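Local coordinates for protein DnaB intein (Synechocystis sp., PDB 1MI8) that probably excises itself from a replicative DNA helicase precursor by protein splicing, joining the flanking polypeptide segments, at residues Ile32-Glu37 with Pro142-Phe147; Val58-Thr63 with Thr129-Glu134. The protein carries 4 engineered substitutions. One frame throughout, in Å; residues are numbered along the deposited sequence.

Overall arrangement
The two contacts lie on opposite sides of the centre of this all-beta intein, with centres 23 Å apart and nearest atoms about 11 Å apart. Interaction 1, a buried contact, sets the strand 31-36 against the turn leading into strand 146-149. Interaction 2, at the surface, pairs the long strands 41-63 and 120-140. Along the chain the order is 32-37, 58-63, 129-134, 142-147, so the inner pair is enclosed in sequence by the outer one. Strands 31-36 and 41-63 are neighbours in one antiparallel sheet, through which both contacts are connected. Together they join early and late parts of the splicing domain, while interaction 2 also borders the second subunit.

Interaction 1. Residues Ile32-Glu37 with Pro142-Phe147; sequences IWAINE and PGPHNF
The side-chain amide of N146 makes two hydrogen bonds to the backbone of I35, a buried contact between strand 31-36 and the turn that opens strand 146-149. Asparagine suits the place because it can give and accept at once. N146 OD1 takes the N-H of I35 N at 2.8 Å on a lone pair, while N146 ND2 donates an N-H to a lone pair of I35 O at 3.0 Å. The nearly straight bonds fix the amide's rotation. With CG between the backbone N and the carbonyl carbon (chi1 65°), the side chain bends back toward I35. N146 ND2 also reaches P144 O at 2.9 Å, from above that carbonyl plane, tying the turn to itself.

Apolar contacts flank the amide. A34, small enough to admit close approach, touches the P144 ring by CB to CG at 3.6 Å, and I32 CD1 meets F147 CB at 3.8 Å. W33 O receives a CA-H...O contact from F147 CA at 3.2 Å. N146 O, buried near A34 CB, has no polar partner in the model. Here an asparagine side chain mimics a strand's peptide edge, docking the hairpin of strands 146-149 and 152-155 onto the main sheet of the intein fold.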
loop_
_atom_site.group_PDB
_atom_site.type_symbol
_atom_site.label_atom_id
_atom_site.label_comp_id
_atom_site.label_asym_id
_atom_site.label_seq_id
_atom_site.Cartn_x
_atom_site.Cartn_y
_atom_site.Cartn_z
ATOM N N ILE A 32 -15.126 8.296 -23.928
ATOM C CA ILE A 32 -14.932 7.582 -22.677
ATOM C C ILE A 32 -15.528 8.464 -21.580
ATOM O O ILE A 32 -16.081 9.513 -21.895
ATOM C CB ILE A 32 -13.434 7.246 -22.439
ATOM C CG1 ILE A 32 -12.501 8.472 -22.590
ATOM C CG2 ILE A 32 -13.029 6.166 -23.437
ATOM C CD1 ILE A 32 -12.716 9.639 -21.553
ATOM N N TRP A 33 -15.505 8.024 -20.329
ATOM C CA TRP A 33 -16.004 8.862 -19.223
ATOM C C TRP A 33 -14.805 9.516 -18.492
ATOM O O TRP A 33 -13.856 8.826 -18.132
ATOM C CB TRP A 33 -16.810 8.045 -18.241
ATOM C CG TRP A 33 -18.184 7.777 -18.734
ATOM C CD1 TRP A 33 -18.748 6.546 -19.035
ATOM C CD2 TRP A 33 -19.202 8.753 -18.992
ATOM N NE1 TRP A 33 -20.047 6.717 -19.454
ATOM C CE2 TRP A 33 -20.351 8.054 -19.435
ATOM C CE3 TRP A 33 -19.254 10.152 -18.895
ATOM C CZ2 TRP A 33 -21.534 8.707 -19.769
ATOM C CZ3 TRP A 33 -20.434 10.800 -19.228
ATOM C CH2 TRP A 33 -21.558 10.077 -19.658
ATOM N N ALA A 34 -14.829 10.854 -18.360
ATOM C CA ALA A 34 -13.756 11.596 -17.672
ATOM C C ALA A 34 -14.367 12.490 -16.615
ATOM O O ALA A 34 -15.536 12.834 -16.693
ATOM C CB ALA A 34 -12.969 12.448 -18.642
ATOM N N ILE A 35 -13.590 12.836 -15.607
ATOM C CA ILE A 35 -14.096 13.731 -14.589
ATOM C C ILE A 35 -13.570 15.127 -14.979
ATOM O O ILE A 35 -12.441 15.260 -15.470
ATOM C CB ILE A 35 -13.575 13.373 -13.132
ATOM C CG1 ILE A 35 -14.210 14.324 -12.133
ATOM C CG2 ILE A 35 -12.043 13.489 -13.024
ATOM C CD1 ILE A 35 -13.630 14.322 -10.740
ATOM N N ASN A 36 -14.406 16.150 -14.794
ATOM C CA ASN A 36 -13.997 17.535 -15.064
ATOM C C ASN A 36 -13.578 18.016 -13.640
ATOM O O ASN A 36 -14.411 18.209 -12.762
ATOM C CB ASN A 36 -15.200 18.293 -15.651
ATOM C CG ASN A 36 -14.965 19.817 -15.761
ATOM O OD1 ASN A 36 -15.642 20.493 -16.557
ATOM N ND2 ASN A 36 -14.055 20.353 -14.955
ATOM N N GLU A 37 -12.282 18.165 -13.418
ATOM C CA GLU A 37 -11.777 18.523 -12.090
ATOM C C GLU A 37 -12.238 19.840 -11.519
ATOM O O GLU A 37 -12.363 19.977 -10.306
ATOM C CB GLU A 37 -10.274 18.513 -12.087
ATOM C CG GLU A 37 -9.633 17.191 -12.382
ATOM C CD GLU A 37 -8.236 17.204 -11.817
ATOM O OE1 GLU A 37 -8.139 17.053 -10.580
ATOM O OE2 GLU A 37 -7.256 17.417 -12.569
ATOM N N PRO A 142 -7.579 14.626 -24.777
ATOM C CA PRO A 142 -7.479 16.092 -24.850
ATOM C C PRO A 142 -8.531 16.790 -23.977
ATOM O O PRO A 142 -9.730 16.477 -24.051
ATOM C CB PRO A 142 -7.683 16.368 -26.338
ATOM C CG PRO A 142 -6.903 15.216 -26.994
ATOM C CD PRO A 142 -7.287 14.009 -26.093
ATOM N N GLY A 143 -8.080 17.730 -23.156
ATOM C CA GLY A 143 -8.973 18.459 -22.280
ATOM C C GLY A 143 -8.992 17.941 -20.854
ATOM O O GLY A 143 -8.262 18.450 -20.001
ATOM N N PRO A 144 -9.841 16.945 -20.536
ATOM C CA PRO A 144 -9.802 16.498 -19.132
ATOM C C PRO A 144 -8.634 15.581 -18.763
ATOM O O PRO A 144 -8.303 15.454 -17.603
ATOM C CB PRO A 144 -11.195 15.845 -18.922
ATOM C CG PRO A 144 -11.473 15.264 -20.253
ATOM C CD PRO A 144 -11.000 16.381 -21.248
ATOM N N HIS A 145 -8.013 14.941 -19.740
ATOM C CA HIS A 145 -6.859 14.043 -19.498
ATOM C C HIS A 145 -7.049 12.884 -18.493
ATOM O O HIS A 145 -6.142 12.543 -17.751
ATOM C CB HIS A 145 -5.602 14.863 -19.094
ATOM C CG HIS A 145 -5.167 15.845 -20.147
ATOM N ND1 HIS A 145 -4.864 15.466 -21.438
ATOM C CD2 HIS A 145 -5.055 17.198 -20.122
ATOM C CE1 HIS A 145 -4.589 16.538 -22.163
ATOM N NE2 HIS A 145 -4.699 17.604 -21.391
ATOM N N ASN A 146 -8.234 12.305 -18.422
ATOM C CA ASN A 146 -8.373 11.162 -17.539
ATOM C C ASN A 146 -9.509 10.323 -18.079
ATOM O O ASN A 146 -10.203 10.740 -19.033
ATOM C CB ASN A 146 -8.650 11.628 -16.111
ATOM C CG ASN A 146 -9.983 12.329 -15.983
ATOM O OD1 ASN A 146 -11.007 11.690 -15.784
ATOM N ND2 ASN A 146 -9.967 13.676 -16.101
ATOM N N PHE A 147 -9.662 9.113 -17.555
ATOM C CA PHE A 147 -10.761 8.237 -18.025
ATOM C C PHE A 147 -11.060 7.182 -16.999
ATOM O O PHE A 147 -10.264 6.920 -16.111
ATOM C CB PHE A 147 -10.419 7.521 -19.371
ATOM C CG PHE A 147 -9.087 6.742 -19.361
ATOM C CD1 PHE A 147 -7.864 7.412 -19.444
ATOM C CD2 PHE A 147 -9.074 5.340 -19.241
ATOM C CE1 PHE A 147 -6.647 6.708 -19.403
ATOM C CE2 PHE A 147 -7.885 4.626 -19.202
ATOM C CZ PHE A 147 -6.656 5.286 -19.279
#

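Interaction 2. Residues Val58-Thr63 with Thr129-Glu134; sequences VYILKT and TETGVE
V58 faces both T131 and G132 where two long antiparallel strands meet, and this one-residue register shift is a classic beta bulge. The segment axes lie 139° apart in direction, well short of strictly antiparallel.

Backbone hydrogen bonds hold both sides of the bulge. V58 N gives to G132 O at 2.7 Å and V58 O accepts T131 N at 2.9 Å, with a weak, longer bond from G132 N. Beyond it, I60 and T129 form a hydrogen-bonded pair, I60 N to T129 O at 2.8 Å and T129 N to I60 O at 2.9 Å. Glycine readily adopts the nearly fully extended backbone found at G132.

The T131 hydroxyl adds a second grip on V58 O. Placed between its backbone N and carbonyl carbon (chi1 48°), T131 OG1 donates to V58 O at 3.1 Å, from above the plane of that carbonyl.

Side-chain packing divides between the two faces. Beta-branched V58 and I60, suited to extended strands, share one face, where V58 CG1 approaches E134 OE2 at 3.7 Å; that carboxylate is held by a salt bridge to K70 and a hydrogen bond to S5. On the other face the broad Y59 ring crosses E130 obliquely, its CD2 coming within 3.4 Å of E130 CA and its CE2 resting by the aliphatic E130 CB.

On its other side, strand 58-63 pairs with strand 68-71 through Y59 and L61, while L61 packs on I95 of strand 94-98. T129 extends the sheet by an antiparallel ladder into the second subunit, where R64 of that subunit forms a salt bridge with the E130 carboxylate.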
loop_
_atom_site.group_PDB
_atom_site.type_symbol
_atom_site.label_atom_id
_atom_site.label_comp_id
_atom_site.label_asym_id
_atom_site.label_seq_id
_atom_site.Cartn_x
_atom_site.Cartn_y
_atom_site.Cartn_z
ATOM N N VAL A 58 3.845 -4.058 -12.866
ATOM C CA VAL A 58 2.529 -3.577 -12.557
ATOM C C VAL A 58 2.127 -3.881 -11.102
ATOM O O VAL A 58 2.644 -4.830 -10.496
ATOM C CB VAL A 58 1.656 -4.175 -13.680
ATOM C CG1 VAL A 58 0.777 -5.292 -13.236
ATOM C CG2 VAL A 58 1.035 -3.063 -14.419
ATOM N N TYR A 59 1.182 -3.114 -10.578
ATOM C CA TYR A 59 0.749 -3.221 -9.189
ATOM C C TYR A 59 -0.755 -3.232 -9.097
ATOM O O TYR A 59 -1.403 -2.430 -9.754
ATOM C CB TYR A 59 1.212 -1.994 -8.396
ATOM C CG TYR A 59 2.691 -1.725 -8.436
ATOM C CD1 TYR A 59 3.308 -1.208 -9.569
ATOM C CD2 TYR A 59 3.468 -2.020 -7.332
ATOM C CE1 TYR A 59 4.733 -0.991 -9.591
ATOM C CE2 TYR A 59 4.842 -1.829 -7.324
ATOM C CZ TYR A 59 5.480 -1.316 -8.446
ATOM O OH TYR A 59 6.832 -1.159 -8.356
ATOM N N ILE A 60 -1.303 -4.112 -8.261
ATOM C CA ILE A 60 -2.752 -4.190 -8.044
ATOM C C ILE A 60 -3.195 -3.205 -6.993
ATOM O O ILE A 60 -2.735 -3.273 -5.840
ATOM C CB ILE A 60 -3.190 -5.543 -7.473
ATOM C CG1 ILE A 60 -2.896 -6.657 -8.465
ATOM C CG2 ILE A 60 -4.643 -5.471 -7.084
ATOM C CD1 ILE A 60 -3.106 -8.103 -7.865
ATOM N N LEU A 61 -4.098 -2.305 -7.360
ATOM C CA LEU A 61 -4.651 -1.340 -6.395
ATOM C C LEU A 61 -6.097 -1.817 -6.178
ATOM O O LEU A 61 -6.810 -2.078 -7.153
ATOM C CB LEU A 61 -4.636 0.075 -6.995
ATOM C CG LEU A 61 -5.477 1.190 -6.362
ATOM C CD1 LEU A 61 -5.104 2.533 -6.993
ATOM C CD2 LEU A 61 -6.992 0.939 -6.639
ATOM N N LYS A 62 -6.524 -1.938 -4.936
ATOM C CA LYS A 62 -7.892 -2.355 -4.673
ATOM C C LYS A 62 -8.584 -1.416 -3.676
ATOM O O LYS A 62 -7.953 -0.961 -2.679
ATOM C CB LYS A 62 -7.909 -3.817 -4.140
ATOM C CG LYS A 62 -9.286 -4.389 -3.861
ATOM C CD LYS A 62 -9.104 -5.845 -3.374
ATOM C CE LYS A 62 -10.323 -6.376 -2.628
ATOM N NZ LYS A 62 -10.098 -7.852 -2.311
ATOM N N THR A 63 -9.851 -1.113 -3.946
ATOM C CA THR A 63 -10.614 -0.209 -3.076
ATOM C C THR A 63 -11.562 -0.964 -2.173
ATOM O O THR A 63 -11.826 -2.168 -2.389
ATOM C CB THR A 63 -11.425 0.886 -3.850
ATOM O OG1 THR A 63 -12.496 0.294 -4.602
ATOM C CG2 THR A 63 -10.516 1.652 -4.802
ATOM N N THR A 129 -0.445 -3.820 -4.095
ATOM C CA THR A 129 0.560 -4.868 -4.083
ATOM C C THR A 129 1.223 -5.085 -5.459
ATOM O O THR A 129 0.549 -5.109 -6.479
ATOM C CB THR A 129 -0.031 -6.193 -3.613
ATOM O OG1 THR A 129 -0.529 -6.882 -4.735
ATOM C CG2 THR A 129 -1.173 -5.992 -2.640
ATOM N N GLU A 130 2.546 -5.175 -5.478
ATOM C CA GLU A 130 3.283 -5.392 -6.713
ATOM C C GLU A 130 2.895 -6.799 -7.238
ATOM O O GLU A 130 2.755 -7.723 -6.440
ATOM C CB GLU A 130 4.776 -5.332 -6.400
ATOM C CG GLU A 130 5.715 -5.469 -7.615
ATOM C CD GLU A 130 7.126 -5.808 -7.172
ATOM O OE1 GLU A 130 7.522 -6.977 -7.369
ATOM O OE2 GLU A 130 7.801 -4.918 -6.611
ATOM N N THR A 131 2.667 -6.959 -8.547
ATOM C CA THR A 131 2.304 -8.276 -9.059
ATOM C C THR A 131 3.230 -8.869 -10.084
ATOM O O THR A 131 3.580 -10.020 -9.968
ATOM C CB THR A 131 0.924 -8.345 -9.730
ATOM O OG1 THR A 131 0.776 -7.253 -10.655
ATOM C CG2 THR A 131 -0.152 -8.381 -8.718
ATOM N N GLY A 132 3.605 -8.122 -11.111
ATOM C CA GLY A 132 4.478 -8.707 -12.113
ATOM C C GLY A 132 4.641 -7.789 -13.282
ATOM O O GLY A 132 4.075 -6.700 -13.292
ATOM N N VAL A 133 5.448 -8.187 -14.260
ATOM C CA VAL A 133 5.634 -7.318 -15.422
ATOM C C VAL A 133 4.650 -7.779 -16.451
ATOM O O VAL A 133 4.362 -8.978 -16.561
ATOM C CB VAL A 133 7.024 -7.419 -16.077
ATOM C CG1 VAL A 133 7.028 -6.604 -17.367
ATOM C CG2 VAL A 133 8.097 -6.904 -15.131
ATOM N N GLU A 134 4.118 -6.805 -17.175
ATOM C CA GLU A 134 3.160 -7.058 -18.244
ATOM C C GLU A 134 3.237 -5.913 -19.218
ATOM O O GLU A 134 3.854 -4.879 -18.937
ATOM C CB GLU A 134 1.704 -7.085 -17.776
ATOM C CG GLU A 134 1.409 -7.618 -16.426
ATOM C CD GLU A 134 -0.092 -7.638 -16.204
ATOM O OE1 GLU A 134 -0.841 -7.094 -17.066
ATOM O OE2 GLU A 134 -0.520 -8.201 -15.185
#